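Local coordinates for esterase D (Lactobacillus rhamnosus, PDB 3DKR), which probably hydrolyses carboxylic esters as an alpha/beta hydrolase with a Ser-His-Asp catalytic triad, at residues L27-M38 against V54-T62; A214-D222 against L237-E248. All coordinates share one frame; numbering follows the deposited sequence.

Both contacts belong to one mixed beta sheet, at places whose centres lie about 22 Å apart and which do not touch each other. Interaction 1 is buried near the middle of the chain, where the loops leaving the adjacent parallel strands 23-28 and 51-54 fold together beside the predicted catalytic serine and histidine. Interaction 2 sits at one edge strand of the sheet, 216-221, with the C-terminal helix 234-246 packed along it, and is only partly buried. The chemistry follows the place: imidazoles bonded to backbone groups, ring contacts and proline packing inside, against a salt bridge, a tyrosine-carboxylate bond and a bridging water nearer the surface.

Interaction 1: residues L27-M38 against V54-T62; sequences LLHAYTGSPNDM and VPLFSGHGT. With ACT (acetate ion), chain B.
With chi1 at 69°, His29 holds its ring between its backbone N and carbonyl carbon, which sets NE2 against the backbone of Phe57 and the ring edge toward His60. Phe57 N donates to His29 NE2 over 3.1 Å in a nearly straight bond, tilted from the ring plane. His29 ND1 donates to Ala30 O at 2.9 Å. That carbonyl also takes Gly33 N, from the opposite face of its plane, closing the type II turn. Phe57 points its edge at one face of His29, Phe57 CD2 lying 3.5 Å from His29 CE1, while Ser34 CA sits over the other face. His29 in turn presents its edge to the face of His60, whose NE2 accepts Thr32 N in the ring plane at 3.0 Å and whose ND1 donates to Ser58 O at 3.3 Å. Pro35 CB rests on Val54 CG1 at 3.6 Å and its CD meets Leu56 CD1. A water joins Leu27 O to Pro55 O where the two segments part. The turn's Tyr31 N donates to an oxygen of an acetate, probably from the crystallisation liquor, at 2.8 Å; Leu102 N binds the same ion, consistent with an oxyanion hole, and the predicted catalytic His226 reaches it through NE2. Each imidazole of the pair donates through ND1 and accepts through NE2, a pattern that suggests both are neutral and ties the Tyr31 loop to its neighbour.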
# COMPACT_ATOMS: atom_id res chain seq x y z
N LEU A 27 -1.30 7.73 1.43
CA LEU A 27 -1.82 6.35 1.47
C LEU A 27 -1.65 5.73 0.09
O LEU A 27 -2.16 6.26 -0.89
CB LEU A 27 -3.30 6.31 1.86
CG LEU A 27 -3.62 6.87 3.25
CD1 LEU A 27 -5.14 6.89 3.51
CD2 LEU A 27 -2.92 6.13 4.38
N LEU A 28 -0.90 4.62 0.04
CA LEU A 28 -0.49 3.97 -1.22
C LEU A 28 -1.22 2.63 -1.38
O LEU A 28 -1.14 1.75 -0.52
CB LEU A 28 1.02 3.79 -1.26
CG LEU A 28 1.80 5.09 -1.11
CD1 LEU A 28 3.30 4.83 -1.07
CD2 LEU A 28 1.48 6.09 -2.25
N HIS A 29 -1.95 2.49 -2.48
CA HIS A 29 -2.94 1.43 -2.60
C HIS A 29 -2.39 0.04 -2.98
O HIS A 29 -1.17 -0.15 -3.07
CB HIS A 29 -4.12 1.87 -3.49
CG HIS A 29 -3.81 2.05 -4.95
ND1 HIS A 29 -3.64 0.99 -5.82
CD2 HIS A 29 -3.75 3.17 -5.71
CE1 HIS A 29 -3.47 1.46 -7.04
NE2 HIS A 29 -3.52 2.78 -7.00
N ALA A 30 -3.31 -0.90 -3.18
CA ALA A 30 -2.97 -2.30 -3.48
C ALA A 30 -2.78 -2.59 -4.96
O ALA A 30 -3.29 -1.88 -5.81
CB ALA A 30 -4.06 -3.20 -2.94
N TYR A 31 -2.06 -3.67 -5.24
CA TYR A 31 -1.95 -4.19 -6.60
C TYR A 31 -3.35 -4.67 -7.03
O TYR A 31 -4.01 -5.40 -6.30
CB TYR A 31 -0.98 -5.35 -6.61
CG TYR A 31 -0.65 -5.94 -7.96
CD1 TYR A 31 -0.17 -5.15 -8.99
CD2 TYR A 31 -0.73 -7.31 -8.16
CE1 TYR A 31 0.16 -5.70 -10.22
CE2 TYR A 31 -0.39 -7.87 -9.38
CZ TYR A 31 0.07 -7.07 -10.40
OH TYR A 31 0.42 -7.64 -11.61
N THR A 32 -3.74 -4.24 -8.23
CA THR A 32 -5.11 -4.35 -8.78
C THR A 32 -6.12 -3.46 -8.05
O THR A 32 -7.30 -3.40 -8.44
CB THR A 32 -5.66 -5.80 -8.84
OG1 THR A 32 -6.10 -6.25 -7.54
CG2 THR A 32 -4.64 -6.75 -9.43
N GLY A 33 -5.68 -2.74 -7.02
CA GLY A 33 -6.56 -1.84 -6.29
C GLY A 33 -6.63 -0.47 -6.91
O GLY A 33 -6.42 -0.29 -8.12
N SER A 34 -6.89 0.52 -6.06
CA SER A 34 -7.09 1.89 -6.52
C SER A 34 -7.25 2.76 -5.28
O SER A 34 -7.23 2.22 -4.14
CB SER A 34 -8.35 2.01 -7.38
OG SER A 34 -9.52 2.04 -6.57
N PRO A 35 -7.39 4.08 -5.47
CA PRO A 35 -7.69 4.91 -4.30
C PRO A 35 -8.90 4.43 -3.47
O PRO A 35 -8.95 4.69 -2.27
CB PRO A 35 -7.90 6.30 -4.90
CG PRO A 35 -6.94 6.30 -6.10
CD PRO A 35 -7.12 4.90 -6.67
N ASN A 36 -9.84 3.70 -4.07
CA ASN A 36 -10.98 3.18 -3.29
C ASN A 36 -10.57 2.32 -2.10
O ASN A 36 -11.29 2.26 -1.09
CB ASN A 36 -11.93 2.39 -4.17
CG ASN A 36 -12.66 3.25 -5.19
OD1 ASN A 36 -12.90 2.82 -6.33
ND2 ASN A 36 -13.03 4.45 -4.79
N ASP A 37 -9.41 1.67 -2.21
CA ASP A 37 -8.86 0.84 -1.13
C ASP A 37 -8.72 1.66 0.16
O ASP A 37 -8.73 1.11 1.25
CB ASP A 37 -7.45 0.34 -1.49
CG ASP A 37 -7.40 -0.60 -2.69
OD1 ASP A 37 -8.44 -1.16 -3.10
OD2 ASP A 37 -6.28 -0.76 -3.22
N MET A 38 -8.59 2.97 0.01
CA MET A 38 -8.25 3.85 1.12
C MET A 38 -9.39 4.80 1.52
O MET A 38 -9.18 5.67 2.38
CB MET A 38 -7.00 4.67 0.78
CG MET A 38 -5.73 3.84 0.58
SD MET A 38 -5.28 2.99 2.09
CE MET A 38 -3.72 2.25 1.61
N VAL A 54 -4.12 10.38 -1.67
CA VAL A 54 -4.25 9.02 -2.16
C VAL A 54 -4.08 9.03 -3.67
O VAL A 54 -5.05 9.26 -4.42
CB VAL A 54 -5.62 8.42 -1.78
CG1 VAL A 54 -5.64 6.93 -2.11
CG2 VAL A 54 -5.92 8.67 -0.30
N PRO A 55 -2.84 8.83 -4.14
CA PRO A 55 -2.61 8.80 -5.59
C PRO A 55 -3.14 7.54 -6.25
O PRO A 55 -3.44 6.56 -5.57
CB PRO A 55 -1.09 8.87 -5.71
CG PRO A 55 -0.57 8.29 -4.44
CD PRO A 55 -1.59 8.67 -3.37
N LEU A 56 -3.19 7.56 -7.58
CA LEU A 56 -3.56 6.41 -8.39
C LEU A 56 -2.31 5.89 -9.10
O LEU A 56 -1.63 6.64 -9.79
CB LEU A 56 -4.58 6.83 -9.44
CG LEU A 56 -4.97 5.81 -10.49
CD1 LEU A 56 -5.62 4.58 -9.90
CD2 LEU A 56 -5.87 6.48 -11.56
N PHE A 57 -2.04 4.59 -8.97
CA PHE A 57 -0.88 4.02 -9.63
C PHE A 57 -1.15 3.80 -11.11
O PHE A 57 -2.25 3.40 -11.49
CB PHE A 57 -0.46 2.70 -8.97
CG PHE A 57 0.26 2.87 -7.64
CD1 PHE A 57 1.27 3.82 -7.48
CD2 PHE A 57 -0.05 2.06 -6.56
CE1 PHE A 57 1.95 3.95 -6.26
CE2 PHE A 57 0.63 2.20 -5.33
CZ PHE A 57 1.62 3.13 -5.20
N SER A 58 -0.14 4.06 -11.94
CA SER A 58 -0.28 3.86 -13.38
C SER A 58 -0.84 2.48 -13.69
O SER A 58 -0.45 1.47 -13.08
CB SER A 58 1.04 4.05 -14.11
OG SER A 58 1.32 5.43 -14.29
N GLY A 59 -1.74 2.45 -14.67
CA GLY A 59 -2.30 1.20 -15.17
C GLY A 59 -3.50 0.74 -14.38
O GLY A 59 -4.24 -0.12 -14.84
N HIS A 60 -3.68 1.26 -13.17
CA HIS A 60 -4.81 0.89 -12.33
C HIS A 60 -6.00 1.82 -12.57
O HIS A 60 -5.87 2.89 -13.16
CB HIS A 60 -4.40 0.95 -10.84
CG HIS A 60 -3.45 -0.14 -10.43
ND1 HIS A 60 -2.14 -0.19 -10.84
CD2 HIS A 60 -3.64 -1.21 -9.63
CE1 HIS A 60 -1.56 -1.26 -10.32
NE2 HIS A 60 -2.44 -1.90 -9.58
N GLY A 61 -7.16 1.41 -12.07
CA GLY A 61 -8.34 2.29 -12.13
C GLY A 61 -8.93 2.47 -13.52
O GLY A 61 -9.64 3.45 -13.78
N THR A 62 -8.67 1.53 -14.43
CA THR A 62 -9.31 1.59 -15.75
C THR A 62 -10.20 0.38 -15.98
O THR A 62 -10.19 -0.59 -15.22
CB THR A 62 -8.31 1.66 -16.90
OG1 THR A 62 -7.80 0.34 -17.19
CG2 THR A 62 -7.18 2.63 -16.61
C ACT B . -1.89 -5.55 -2.27
O ACT B . -1.06 -4.82 -2.90
OXT ACT B . -2.17 -5.26 -1.07
CH3 ACT B . -2.55 -6.73 -2.92
O HOH W 1 -2.84 5.12 -3.31
O HOH W 2 -7.12 -1.19 -10.64

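Interaction 2: residues A214-D222 against L237-E248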
# COMPACT_ATOMS: atom_id res chain seq x y z
N ALA A 214 13.39 3.62 15.17
CA ALA A 214 13.17 4.16 16.54
C ALA A 214 12.21 3.30 17.37
O ALA A 214 12.40 3.12 18.58
CB ALA A 214 12.65 5.58 16.48
N ARG A 215 11.15 2.81 16.72
CA ARG A 215 10.22 1.85 17.29
C ARG A 215 9.50 1.13 16.16
O ARG A 215 9.47 1.62 15.03
CB ARG A 215 9.20 2.52 18.22
CG ARG A 215 8.15 3.41 17.55
CD ARG A 215 6.96 3.74 18.50
NE ARG A 215 5.92 4.56 17.85
CZ ARG A 215 6.05 5.86 17.56
NH1 ARG A 215 7.17 6.50 17.85
NH2 ARG A 215 5.05 6.51 16.97
N VAL A 216 8.96 -0.05 16.48
CA VAL A 216 8.11 -0.79 15.56
C VAL A 216 6.77 -1.10 16.24
O VAL A 216 6.72 -1.86 17.21
CB VAL A 216 8.78 -2.09 15.07
CG1 VAL A 216 7.86 -2.81 14.10
CG2 VAL A 216 10.11 -1.76 14.41
N ASP A 217 5.70 -0.53 15.71
CA ASP A 217 4.37 -0.69 16.29
C ASP A 217 3.62 -1.76 15.50
O ASP A 217 3.16 -1.51 14.39
CB ASP A 217 3.63 0.65 16.24
CG ASP A 217 2.28 0.61 16.95
OD1 ASP A 217 2.01 -0.29 17.77
OD2 ASP A 217 1.48 1.54 16.68
N PHE A 218 3.50 -2.95 16.09
CA PHE A 218 3.05 -4.15 15.36
C PHE A 218 1.64 -4.57 15.75
O PHE A 218 1.33 -4.75 16.94
CB PHE A 218 4.03 -5.30 15.65
CG PHE A 218 3.79 -6.56 14.83
CD1 PHE A 218 4.54 -6.80 13.69
CD2 PHE A 218 2.86 -7.51 15.22
CE1 PHE A 218 4.34 -7.94 12.95
CE2 PHE A 218 2.64 -8.66 14.47
CZ PHE A 218 3.39 -8.88 13.33
N HIS A 219 0.79 -4.78 14.74
CA HIS A 219 -0.61 -5.14 14.96
C HIS A 219 -1.07 -6.27 14.06
O HIS A 219 -0.85 -6.22 12.85
CB HIS A 219 -1.49 -3.92 14.75
CG HIS A 219 -1.23 -2.84 15.73
ND1 HIS A 219 -1.85 -2.79 16.96
CD2 HIS A 219 -0.38 -1.79 15.69
CE1 HIS A 219 -1.40 -1.75 17.63
NE2 HIS A 219 -0.51 -1.12 16.88
N TRP A 220 -1.67 -7.29 14.68
CA TRP A 220 -2.22 -8.46 13.99
C TRP A 220 -3.74 -8.37 14.05
O TRP A 220 -4.29 -8.14 15.13
CB TRP A 220 -1.75 -9.74 14.70
CG TRP A 220 -1.91 -10.98 13.87
CD1 TRP A 220 -2.90 -11.91 13.95
CD2 TRP A 220 -1.02 -11.42 12.85
NE1 TRP A 220 -2.70 -12.90 13.01
CE2 TRP A 220 -1.55 -12.62 12.32
CE3 TRP A 220 0.15 -10.91 12.31
CZ2 TRP A 220 -0.91 -13.33 11.29
CZ3 TRP A 220 0.78 -11.60 11.30
CH2 TRP A 220 0.26 -12.79 10.80
N TYR A 221 -4.40 -8.54 12.90
CA TYR A 221 -5.86 -8.40 12.79
C TYR A 221 -6.43 -9.80 12.62
O TYR A 221 -6.60 -10.30 11.51
CB TYR A 221 -6.23 -7.39 11.68
CG TYR A 221 -5.68 -6.03 12.06
CD1 TYR A 221 -6.36 -5.21 12.96
CD2 TYR A 221 -4.44 -5.61 11.59
CE1 TYR A 221 -5.82 -3.99 13.37
CE2 TYR A 221 -3.89 -4.40 11.99
CZ TYR A 221 -4.57 -3.60 12.89
OH TYR A 221 -4.01 -2.41 13.26
N ASP A 222 -6.75 -10.41 13.76
CA ASP A 222 -6.94 -11.86 13.90
C ASP A 222 -7.71 -12.58 12.80
O ASP A 222 -7.21 -13.52 12.17
CB ASP A 222 -7.55 -12.20 15.28
CG ASP A 222 -8.74 -11.31 15.67
OD1 ASP A 222 -9.34 -10.62 14.80
OD2 ASP A 222 -9.08 -11.32 16.87
N LEU A 237 -7.96 -0.90 12.73
CA LEU A 237 -6.76 -0.44 12.06
C LEU A 237 -6.66 1.08 12.15
O LEU A 237 -5.60 1.64 12.47
CB LEU A 237 -6.77 -0.87 10.60
CG LEU A 237 -5.60 -0.34 9.77
CD1 LEU A 237 -4.26 -0.96 10.22
CD2 LEU A 237 -5.86 -0.59 8.29
N GLU A 238 -7.77 1.75 11.86
CA GLU A 238 -7.83 3.22 11.92
C GLU A 238 -7.43 3.72 13.31
O GLU A 238 -6.59 4.59 13.44
CB GLU A 238 -9.22 3.70 11.53
CG GLU A 238 -9.52 3.45 10.05
CD GLU A 238 -10.98 3.34 9.69
OE1 GLU A 238 -11.87 3.63 10.54
OE2 GLU A 238 -11.25 2.95 8.53
N GLU A 239 -8.02 3.13 14.34
CA GLU A 239 -7.65 3.50 15.71
C GLU A 239 -6.16 3.29 15.98
O GLU A 239 -5.50 4.16 16.57
CB GLU A 239 -8.50 2.74 16.72
CG GLU A 239 -9.99 3.04 16.60
N ASP A 240 -5.62 2.16 15.53
CA ASP A 240 -4.20 1.84 15.76
C ASP A 240 -3.28 2.83 15.03
O ASP A 240 -2.28 3.29 15.58
CB ASP A 240 -3.90 0.41 15.31
CG ASP A 240 -4.61 -0.64 16.16
OD1 ASP A 240 -4.98 -0.33 17.33
OD2 ASP A 240 -4.78 -1.78 15.67
N VAL A 241 -3.63 3.14 13.78
CA VAL A 241 -2.82 4.07 12.98
C VAL A 241 -2.83 5.49 13.57
O VAL A 241 -1.80 6.17 13.65
CB VAL A 241 -3.33 4.10 11.51
CG1 VAL A 241 -2.70 5.28 10.73
CG2 VAL A 241 -3.07 2.74 10.83
N ILE A 242 -4.01 5.91 14.00
CA ILE A 242 -4.14 7.22 14.61
C ILE A 242 -3.36 7.27 15.92
O ILE A 242 -2.64 8.23 16.17
CB ILE A 242 -5.63 7.59 14.77
CG1 ILE A 242 -6.23 7.82 13.38
CG2 ILE A 242 -5.79 8.85 15.61
CD1 ILE A 242 -7.74 7.98 13.35
N ALA A 243 -3.45 6.22 16.73
CA ALA A 243 -2.64 6.15 17.97
C ALA A 243 -1.14 6.26 17.67
O ALA A 243 -0.38 6.95 18.37
CB ALA A 243 -2.93 4.88 18.72
N PHE A 244 -0.71 5.57 16.62
CA PHE A 244 0.69 5.58 16.18
C PHE A 244 1.16 6.98 15.83
O PHE A 244 2.24 7.42 16.25
CB PHE A 244 0.83 4.61 14.99
CG PHE A 244 2.16 4.65 14.31
CD1 PHE A 244 3.25 3.93 14.83
CD2 PHE A 244 2.33 5.34 13.12
CE1 PHE A 244 4.47 3.94 14.18
CE2 PHE A 244 3.56 5.35 12.47
CZ PHE A 244 4.62 4.65 12.99
N MET A 245 0.34 7.70 15.06
CA MET A 245 0.66 9.06 14.69
C MET A 245 0.65 9.99 15.89
O MET A 245 1.52 10.85 16.03
CB MET A 245 -0.29 9.53 13.60
CG MET A 245 0.01 8.83 12.29
SD MET A 245 -0.71 9.63 10.86
CE MET A 245 -2.30 9.06 11.19
N GLN A 246 -0.30 9.79 16.79
CA GLN A 246 -0.43 10.68 17.95
C GLN A 246 0.73 10.55 18.91
O GLN A 246 1.04 11.50 19.65
CB GLN A 246 -1.76 10.42 18.65
CG GLN A 246 -2.93 11.06 17.95
CD GLN A 246 -2.89 12.58 18.07
OE1 GLN A 246 -2.16 13.24 17.33
NE2 GLN A 246 -3.64 13.12 19.02
N GLN A 247 1.39 9.40 18.91
CA GLN A 247 2.63 9.22 19.68
C GLN A 247 3.75 10.18 19.28
O GLN A 247 4.67 10.42 20.07
CB GLN A 247 3.12 7.78 19.56
CG GLN A 247 2.30 6.82 20.38
CD GLN A 247 2.53 7.00 21.88
OE1 GLN A 247 3.68 7.11 22.32
NE2 GLN A 247 1.45 7.02 22.66
N GLU A 248 3.68 10.74 18.07
CA GLU A 248 4.63 11.79 17.63
C GLU A 248 4.36 13.21 18.16
O GLU A 248 5.16 14.12 17.95
CB GLU A 248 4.73 11.80 16.10
CG GLU A 248 5.30 10.50 15.55
CD GLU A 248 6.67 10.21 16.09
OE1 GLU A 248 7.58 11.05 15.93
OE2 GLU A 248 6.86 9.15 16.71
O HOH W 3 -0.93 1.97 17.59
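Tyr221 OH donates to Asp240 OD2 over 2.6 Å, using the anti lone pair of that oxygen. At the far end of the contact Arg215 makes a salt bridge with Glu248: NH1 and NH2 both grip OE2, end-on, NH1 at 2.9 Å, with guanidinium and carboxylate nearly coplanar. The arginine chain runs extended from CG to NE, carrying its charge from just before the strand to the residues that follow the helix. There Gln247 CB lies over a guanidinium face and NH2 over the ring face of Phe244. An alanine in place of Arg215 would probably leave the Glu248 carboxylate without its cationic mate and uncover this side of the Phe244 ring. Between the two ends, a water donates to both Asp217 OD2 and Asp240 O. The Asp240 side chain is stacked on His219, its CB 4.0 Å from the ring centroid in a CH-pi contact. His219 NE2 also makes a weak bond to Asp217 OD1 (2.8 Å, 123°). Packing completes the joint: Phe244 CD1 meets Asp217 CB at 3.6 Å, and Leu237 CD1 lies 3.8 Å from Tyr221 CZ. Phe188 of the next strand touches both His219 and Phe244. Strand 216-221 and helix 237-246 run antiparallel, at 172°, with axes 10.3 Å apart, the layering of an alpha/beta hydrolase. With a carboxylate over its face and Asp217 beside it, His219 would probably be easier to protonate.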